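Local coordinates for glycoside hydrolase family 61 protein (Myceliophthora thermophila, PDB 5UFV) that uses an active-site copper ion and O2 or H2O2 to break cellulose chains oxidatively at their glycosidic bonds, yielding C1-oxidised products, at residues T5-A10 and V153-I158. Residues are numbered along the deposited sequence; the frame is centred on the assembly and turned at random.
Sequences TSYNIA and VRHELI
Tyr7 and His155 reach toward each other from two facing strands and run past one another from opposed directions, meeting where CE2 of Tyr7 lies 4.0 Å from CE1 of His155. The imidazole carbon sits at the edge of the phenol ring, near its plane, while Tyr7 CE2 approaches the imidazole obliquely. With ring centroids 6.0 Å apart and planes inclined at 50°, the pair is neither a stack nor a T-shaped contact. In both residues CG is anti to the carbonyl carbon and beside the backbone N (chi1 -57° in Tyr7, -69° in His155), a setting that sends each ring across the space between the strands. A water bridges them through hydrogen bonds, 2.6 Å from Tyr7 OH and 2.8 Å from His155 ND1, the latter in the imidazole plane. The same water donates a weak hydrogen bond to the carbonyl oxygen of Val153, and Tyr7 OH is also hydrogen-bonded to Gln29 NE2, its strongest polar partner outside the two strands. This is the interior of the AA9 beta-sandwich, an immunoglobulin-like fold; strand 4-9 belongs to the four-stranded antiparallel sheet and strand 149-159 to the mixed sheet, and the CA atoms of Tyr7 and His155 are 11.0 Å apart. The His155 side chain is about 8 Å from that of Tyr169, a copper-site residue. Arg154 leaves its strand on the side away from strand 4-9; its chain is extended as far as NE, and the guanidinium turns there to meet Glu156 end-on: NH1 lies 2.7 Å from OE1, and NH2 3.1 Å from OE2. Both oxygens lie close to the guanidinium plane, but the nitrogens meet them from above the carboxylate plane. Further hydrogen bonds to this buried ion pair come from Trp83 NE1 at Glu156 OE1 and Tyr196 OH at OE2, while Arg154 NE reaches the Arg47 carbonyl.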
ATOM      1  N   THR A   5      -0.693  -8.937   7.490  1.00 21.95           N
ATOM      2  CA  THR A   5      -0.110 -10.039   8.209  1.00 23.73           C
ATOM      3  C   THR A   5       0.326 -11.290   7.406  1.00 23.92           C
ATOM      4  O   THR A   5       1.074 -12.125   7.934  1.00 25.84           O
ATOM      5  CB  THR A   5      -1.065 -10.436   9.359  1.00 25.13           C
ATOM      6  OG1 THR A   5      -2.437 -10.416   8.901  1.00 24.71           O
ATOM      7  CG2 THR A   5      -0.873  -9.442  10.497  1.00 24.49           C
ATOM      8  N   SER A   6      -0.116 -11.418   6.159  1.00 23.03           N
ATOM      9  CA  SER A   6       0.200 -12.580   5.335  1.00 23.10           C
ATOM     10  C   SER A   6      -0.184 -12.296   3.879  1.00 24.12           C
ATOM     11  O   SER A   6      -0.895 -11.339   3.600  1.00 24.52           O
ATOM     12  CB  SER A   6      -0.552 -13.813   5.833  1.00 23.31           C
ATOM     13  OG  SER A   6      -1.942 -13.649   5.647  1.00 22.98           O
ATOM     14  N   TYR A   7       0.274 -13.126   2.946  1.00 24.74           N
ATOM     15  CA  TYR A   7       0.016 -12.883   1.527  1.00 24.92           C
ATOM     16  C   TYR A   7      -0.374 -14.173   0.789  1.00 27.01           C
ATOM     17  O   TYR A   7      -0.005 -15.285   1.189  1.00 27.62           O
ATOM     18  CB  TYR A   7       1.259 -12.300   0.820  1.00 24.85           C
ATOM     19  CG  TYR A   7       1.837 -11.009   1.368  1.00 23.41           C
ATOM     20  CD1 TYR A   7       2.777 -11.022   2.379  1.00 22.39           C
ATOM     21  CD2 TYR A   7       1.470  -9.781   0.839  1.00 22.52           C
ATOM     22  CE1 TYR A   7       3.319  -9.840   2.871  1.00 21.71           C
ATOM     23  CE2 TYR A   7       1.993  -8.603   1.333  1.00 22.07           C
ATOM     24  CZ  TYR A   7       2.926  -8.639   2.345  1.00 21.77           C
ATOM     25  OH  TYR A   7       3.456  -7.465   2.831  1.00 21.07           O
ATOM     26  N   ASN A   8      -1.110 -14.000  -0.308  1.00 28.33           N
ATOM     27  CA  ASN A   8      -1.255 -15.037  -1.321  1.00 30.99           C
ATOM     28  C   ASN A   8      -0.792 -14.500  -2.672  1.00 30.31           C
ATOM     29  O   ASN A   8      -1.373 -13.580  -3.219  1.00 30.05           O
ATOM     30  CB  ASN A   8      -2.695 -15.566  -1.416  1.00 32.45           C
ATOM     31  CG  ASN A   8      -2.792 -16.793  -2.297  1.00 34.01           C
ATOM     32  OD1 ASN A   8      -2.595 -16.720  -3.510  1.00 38.25           O
ATOM     33  ND2 ASN A   8      -3.037 -17.932  -1.691  1.00 33.89           N
ATOM     34  N   ILE A   9       0.263 -15.088  -3.199  1.00 31.27           N
ATOM     35  CA  ILE A   9       0.871 -14.610  -4.423  1.00 32.63           C
ATOM     36  C   ILE A   9       1.007 -15.739  -5.421  1.00 34.35           C
ATOM     37  O   ILE A   9       1.726 -16.719  -5.198  1.00 32.40           O
ATOM     38  CB  ILE A   9       2.244 -13.985  -4.148  1.00 33.75           C
ATOM     39  CG1 ILE A   9       2.054 -12.705  -3.322  1.00 33.31           C
ATOM     40  CG2 ILE A   9       2.956 -13.668  -5.457  1.00 34.10           C
ATOM     41  CD1 ILE A   9       3.249 -12.289  -2.528  1.00 32.90           C
ATOM     42  N   ALA A  10       0.310 -15.559  -6.541  1.00 37.38           N
ATOM     43  CA  ALA A  10       0.262 -16.525  -7.637  1.00 38.40           C
ATOM     44  C   ALA A  10      -0.249 -17.827  -7.101  1.00 39.45           C
ATOM     45  O   ALA A  10       0.315 -18.870  -7.395  1.00 40.62           O
ATOM     46  CB  ALA A  10       1.629 -16.692  -8.271  1.00 38.87           C
ATOM     47  N   VAL A 153       6.861  -4.858  -3.134  1.00 29.82           N
ATOM     48  CA  VAL A 153       5.480  -4.452  -3.280  1.00 29.49           C
ATOM     49  C   VAL A 153       5.092  -3.847  -1.958  1.00 27.94           C
ATOM     50  O   VAL A 153       5.471  -4.385  -0.946  1.00 29.39           O
ATOM     51  CB  VAL A 153       4.571  -5.635  -3.581  1.00 30.84           C
ATOM     52  CG1 VAL A 153       4.742  -6.740  -2.545  1.00 31.31           C
ATOM     53  CG2 VAL A 153       3.119  -5.173  -3.642  1.00 30.97           C
ATOM     54  N   ARG A 154       4.354  -2.736  -1.957  1.00 27.15           N
ATOM     55  CA  ARG A 154       4.061  -1.989  -0.717  1.00 25.40           C
ATOM     56  C   ARG A 154       2.567  -1.732  -0.590  1.00 25.23           C
ATOM     57  O   ARG A 154       1.953  -1.144  -1.501  1.00 24.74           O
ATOM     58  CB  ARG A 154       4.829  -0.656  -0.727  1.00 25.24           C
ATOM     59  CG  ARG A 154       4.449   0.352   0.340  1.00 23.98           C
ATOM     60  CD  ARG A 154       5.363   1.557   0.210  1.00 25.41           C
ATOM     61  NE  ARG A 154       5.045   2.564   1.210  1.00 26.22           N
ATOM     62  CZ  ARG A 154       3.979   3.372   1.154  1.00 27.81           C
ATOM     63  NH1 ARG A 154       3.135   3.327   0.101  1.00 27.12           N
ATOM     64  NH2 ARG A 154       3.762   4.234   2.155  1.00 26.37           N
ATOM     65  N   HIS A 155       1.979  -2.163   0.526  1.00 23.97           N
ATOM     66  CA  HIS A 155       0.566  -1.915   0.780  1.00 23.64           C
ATOM     67  C   HIS A 155       0.475  -0.823   1.774  1.00 23.27           C
ATOM     68  O   HIS A 155       1.221  -0.825   2.732  1.00 23.11           O
ATOM     69  CB  HIS A 155      -0.147  -3.156   1.308  1.00 24.02           C
ATOM     70  CG  HIS A 155      -0.283  -4.228   0.281  1.00 25.25           C
ATOM     71  ND1 HIS A 155       0.766  -5.048  -0.079  1.00 25.72           N
ATOM     72  CD2 HIS A 155      -1.313  -4.561  -0.529  1.00 25.96           C
ATOM     73  CE1 HIS A 155       0.377  -5.863  -1.041  1.00 24.79           C
ATOM     74  NE2 HIS A 155      -0.877  -5.585  -1.335  1.00 25.70           N
ATOM     75  N   GLU A 156      -0.446   0.104   1.549  1.00 23.67           N
ATOM     76  CA  GLU A 156      -0.559   1.269   2.372  1.00 25.66           C
ATOM     77  C   GLU A 156      -2.014   1.593   2.486  1.00 26.27           C
ATOM     78  O   GLU A 156      -2.719   1.705   1.468  1.00 26.01           O
ATOM     79  CB  GLU A 156       0.196   2.440   1.741  1.00 29.92           C
ATOM     80  CG  GLU A 156       0.053   3.796   2.434  1.00 34.10           C
ATOM     81  CD  GLU A 156       0.764   4.939   1.676  1.00 40.47           C
ATOM     82  OE1 GLU A 156       0.895   4.870   0.420  1.00 42.58           O
ATOM     83  OE2 GLU A 156       1.222   5.920   2.329  1.00 43.07           O
ATOM     84  N   LEU A 157      -2.455   1.719   3.742  1.00 25.85           N
ATOM     85  CA  LEU A 157      -3.771   2.195   4.092  1.00 26.18           C
ATOM     86  C   LEU A 157      -3.558   3.489   4.804  1.00 27.86           C
ATOM     87  O   LEU A 157      -2.696   3.566   5.677  1.00 27.95           O
ATOM     88  CB  LEU A 157      -4.465   1.253   5.068  1.00 25.80           C
ATOM     89  CG  LEU A 157      -4.646  -0.192   4.619  1.00 25.53           C
ATOM     90  CD1 LEU A 157      -5.507  -0.922   5.635  1.00 26.57           C
ATOM     91  CD2 LEU A 157      -5.241  -0.290   3.224  1.00 25.55           C
ATOM     92  N   ILE A 158      -4.343   4.500   4.432  1.00 29.30           N
ATOM     93  CA  ILE A 158      -4.282   5.811   5.059  1.00 28.13           C
ATOM     94  C   ILE A 158      -5.635   6.066   5.705  1.00 29.55           C
ATOM     95  O   ILE A 158      -6.620   6.311   5.005  1.00 29.39           O
ATOM     96  CB  ILE A 158      -4.004   6.895   4.043  1.00 27.70           C
ATOM     97  CG1 ILE A 158      -2.771   6.558   3.220  1.00 28.15           C
ATOM     98  CG2 ILE A 158      -3.791   8.214   4.746  1.00 29.52           C
ATOM     99  CD1 ILE A 158      -2.490   7.607   2.150  1.00 29.15           C
TER
HETATM  100  O   HOH W   1       3.201  -5.471   1.213  1.00 24.10           O